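Local structure of fibrillarin-like rRNA/tRNA 2'-O-methyltransferase (Methanocaldococcus jannaschii, 1FBN) at residues R50-N55 / A93-K98. The protein probably uses S-adenosyl-L-methionine to methylate ribose 2'-hydroxyls of rRNA and tRNA at sites chosen by a guide RNA. Numbering follows the deposited sequence.
Sequences RIWNPN and ADIADK
Arg50 grips Asp94 side-on, with two nitrogens converging on a single carboxylate oxygen. Arg50 NE lies 3.1 Å from Asp94 OD2, on the syn lone pair of that oxygen, while Arg50 NH2, 3.0 Å from the same OD2, comes from above the carboxylate plane. OD2 stays within the guanidinium plane, but the two flat groups stand nearly perpendicular, 85° apart, and both bonds go to OD2, not OD1. A bend at chi3 (-64°) turns the guanidinium edge to the acid. Beside this salt bridge Trp52 meets Ile95: the CH2 and CZ3 corner of the indole touches the methyl CD1, 3.8 Å from CH2. With CG anti to the backbone N (chi1 -160°), the six-membered ring of Trp52 is brought against Ile95 CD1.

Further partners fix both charged groups. Thr27 OG1 also bonds Asp94 OD2, and OD1 is held by Arg121 and the backbone N of Ile30; Arg50 NH1 pairs with Glu39, and NH2 also bonds Ser90 OG. Glu39, Arg50, Asp94 and Arg121 thus form a chain of alternating charges, which would probably offset the cost of burying Arg50 and Asp94. A leucine in place of Arg50 would probably leave Glu39 without this salt bridge and Asp94 OD2 without its two guanidinium bonds, with Arg121 still paired to OD1. Trp52 stacks on His91 and packs against helix 58-64.

The contact joins strand 47-51 and the residues that follow it, in the N-terminal antiparallel sheet region, to the C-terminal turn of helix 87-95 in the Rossmann-like methyltransferase domain. Trp52 comes within about 5 Å of the side chain of Thr88, a predicted S-adenosyl-L-methionine-binding residue, so this interdomain seam of the fibrillarin fold runs close to the probable cofactor site.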
loop_
_atom_site.group_PDB
_atom_site.type_symbol
_atom_site.label_atom_id
_atom_site.label_comp_id
_atom_site.label_asym_id
_atom_site.label_seq_id
_atom_site.Cartn_x
_atom_site.Cartn_y
_atom_site.Cartn_z
ATOM N N ARG A 50 -1.929 -1.599 -16.258
ATOM C CA ARG A 50 -1.599 -0.234 -15.863
ATOM C C ARG A 50 -0.203 -0.151 -15.274
ATOM O O ARG A 50 0.074 -0.758 -14.238
ATOM C CB ARG A 50 -2.606 0.292 -14.837
ATOM C CG ARG A 50 -4.037 0.349 -15.318
ATOM C CD ARG A 50 -4.837 1.311 -14.460
ATOM N NE ARG A 50 -4.926 0.847 -13.086
ATOM C CZ ARG A 50 -4.710 1.597 -12.008
ATOM N NH1 ARG A 50 -4.385 2.880 -12.112
ATOM N NH2 ARG A 50 -4.826 1.048 -10.811
ATOM N N ILE A 51 0.674 0.603 -15.933
ATOM C CA ILE A 51 2.042 0.778 -15.459
ATOM C C ILE A 51 1.992 1.472 -14.100
ATOM O O ILE A 51 1.473 2.579 -13.971
ATOM C CB ILE A 51 2.887 1.599 -16.465
ATOM C CG1 ILE A 51 3.007 0.839 -17.794
ATOM C CG2 ILE A 51 4.262 1.912 -15.892
ATOM C CD1 ILE A 51 3.594 -0.560 -17.683
ATOM N N TRP A 52 2.502 0.772 -13.092
ATOM C CA TRP A 52 2.526 1.227 -11.701
ATOM C C TRP A 52 3.779 2.064 -11.418
ATOM O O TRP A 52 4.838 1.527 -11.093
ATOM C CB TRP A 52 2.486 -0.018 -10.811
ATOM C CG TRP A 52 2.046 0.180 -9.393
ATOM C CD1 TRP A 52 1.781 1.362 -8.755
ATOM C CD2 TRP A 52 1.841 -0.855 -8.426
ATOM N NE1 TRP A 52 1.429 1.120 -7.444
ATOM C CE2 TRP A 52 1.459 -0.231 -7.217
ATOM C CE3 TRP A 52 1.948 -2.254 -8.465
ATOM C CZ2 TRP A 52 1.181 -0.959 -6.053
ATOM C CZ3 TRP A 52 1.671 -2.979 -7.305
ATOM C CH2 TRP A 52 1.292 -2.327 -6.117
ATOM N N ASN A 53 3.634 3.381 -11.511
ATOM C CA ASN A 53 4.737 4.324 -11.313
ATOM C C ASN A 53 5.278 4.421 -9.873
ATOM O O ASN A 53 4.582 4.892 -8.972
ATOM C CB ASN A 53 4.301 5.712 -11.810
ATOM C CG ASN A 53 5.465 6.684 -11.986
ATOM O OD1 ASN A 53 6.562 6.480 -11.467
ATOM N ND2 ASN A 53 5.218 7.756 -12.729
ATOM N N PRO A 54 6.539 4.000 -9.651
ATOM C CA PRO A 54 7.185 4.040 -8.332
ATOM C C PRO A 54 7.423 5.461 -7.820
ATOM O O PRO A 54 7.617 5.670 -6.627
ATOM C CB PRO A 54 8.503 3.303 -8.575
ATOM C CG PRO A 54 8.786 3.569 -10.018
ATOM C CD PRO A 54 7.433 3.375 -10.642
ATOM N N ASN A 55 7.430 6.429 -8.731
ATOM C CA ASN A 55 7.621 7.831 -8.366
ATOM C C ASN A 55 6.316 8.416 -7.824
ATOM O O ASN A 55 6.312 9.481 -7.206
ATOM C CB ASN A 55 8.065 8.646 -9.583
ATOM C CG ASN A 55 9.425 8.237 -10.096
ATOM O OD1 ASN A 55 10.445 8.523 -9.471
ATOM N ND2 ASN A 55 9.449 7.568 -11.244
ATOM N N ALA A 93 -6.569 -2.262 -5.549
ATOM C CA ALA A 93 -7.898 -2.751 -5.919
ATOM C C ALA A 93 -7.806 -3.698 -7.117
ATOM O O ALA A 93 -8.588 -4.643 -7.237
ATOM C CB ALA A 93 -8.815 -1.585 -6.236
ATOM N N ASP A 94 -6.858 -3.426 -8.011
ATOM C CA ASP A 94 -6.634 -4.274 -9.179
ATOM C C ASP A 94 -6.134 -5.637 -8.717
ATOM O O ASP A 94 -6.584 -6.668 -9.210
ATOM C CB ASP A 94 -5.578 -3.661 -10.102
ATOM C CG ASP A 94 -6.110 -2.514 -10.933
ATOM O OD1 ASP A 94 -7.340 -2.298 -10.972
ATOM O OD2 ASP A 94 -5.286 -1.827 -11.567
ATOM N N ILE A 95 -5.186 -5.626 -7.780
ATOM C CA ILE A 95 -4.600 -6.849 -7.234
ATOM C C ILE A 95 -5.658 -7.676 -6.509
ATOM O O ILE A 95 -5.881 -8.839 -6.838
ATOM C CB ILE A 95 -3.447 -6.522 -6.247
ATOM C CG1 ILE A 95 -2.366 -5.706 -6.959
ATOM C CG2 ILE A 95 -2.849 -7.807 -5.677
ATOM C CD1 ILE A 95 -1.424 -4.990 -6.020
ATOM N N ALA A 96 -6.299 -7.064 -5.519
ATOM C CA ALA A 96 -7.334 -7.730 -4.740
ATOM C C ALA A 96 -8.710 -7.599 -5.411
ATOM O O ALA A 96 -9.667 -7.091 -4.817
ATOM C CB ALA A 96 -7.360 -7.161 -3.338
ATOM N N ASP A 97 -8.801 -8.082 -6.649
ATOM C CA ASP A 97 -10.038 -8.016 -7.421
ATOM C C ASP A 97 -11.157 -8.888 -6.855
ATOM O O ASP A 97 -12.331 -8.663 -7.149
ATOM C CB ASP A 97 -9.774 -8.345 -8.897
ATOM C CG ASP A 97 -9.238 -9.758 -9.110
ATOM O OD1 ASP A 97 -8.315 -10.181 -8.382
ATOM O OD2 ASP A 97 -9.735 -10.441 -10.031
ATOM N N LYS A 98 -10.786 -9.876 -6.044
ATOM C CA LYS A 98 -11.749 -10.771 -5.401
ATOM C C LYS A 98 -11.854 -10.406 -3.911
ATOM O O LYS A 98 -12.436 -11.149 -3.116
ATOM C CB LYS A 98 -11.299 -12.229 -5.531
ATOM C CG LYS A 98 -11.062 -12.731 -6.949
ATOM C CD LYS A 98 -12.354 -12.969 -7.712
ATOM C CE LYS A 98 -12.873 -11.699 -8.367
ATOM N NZ LYS A 98 -14.179 -11.913 -9.055
#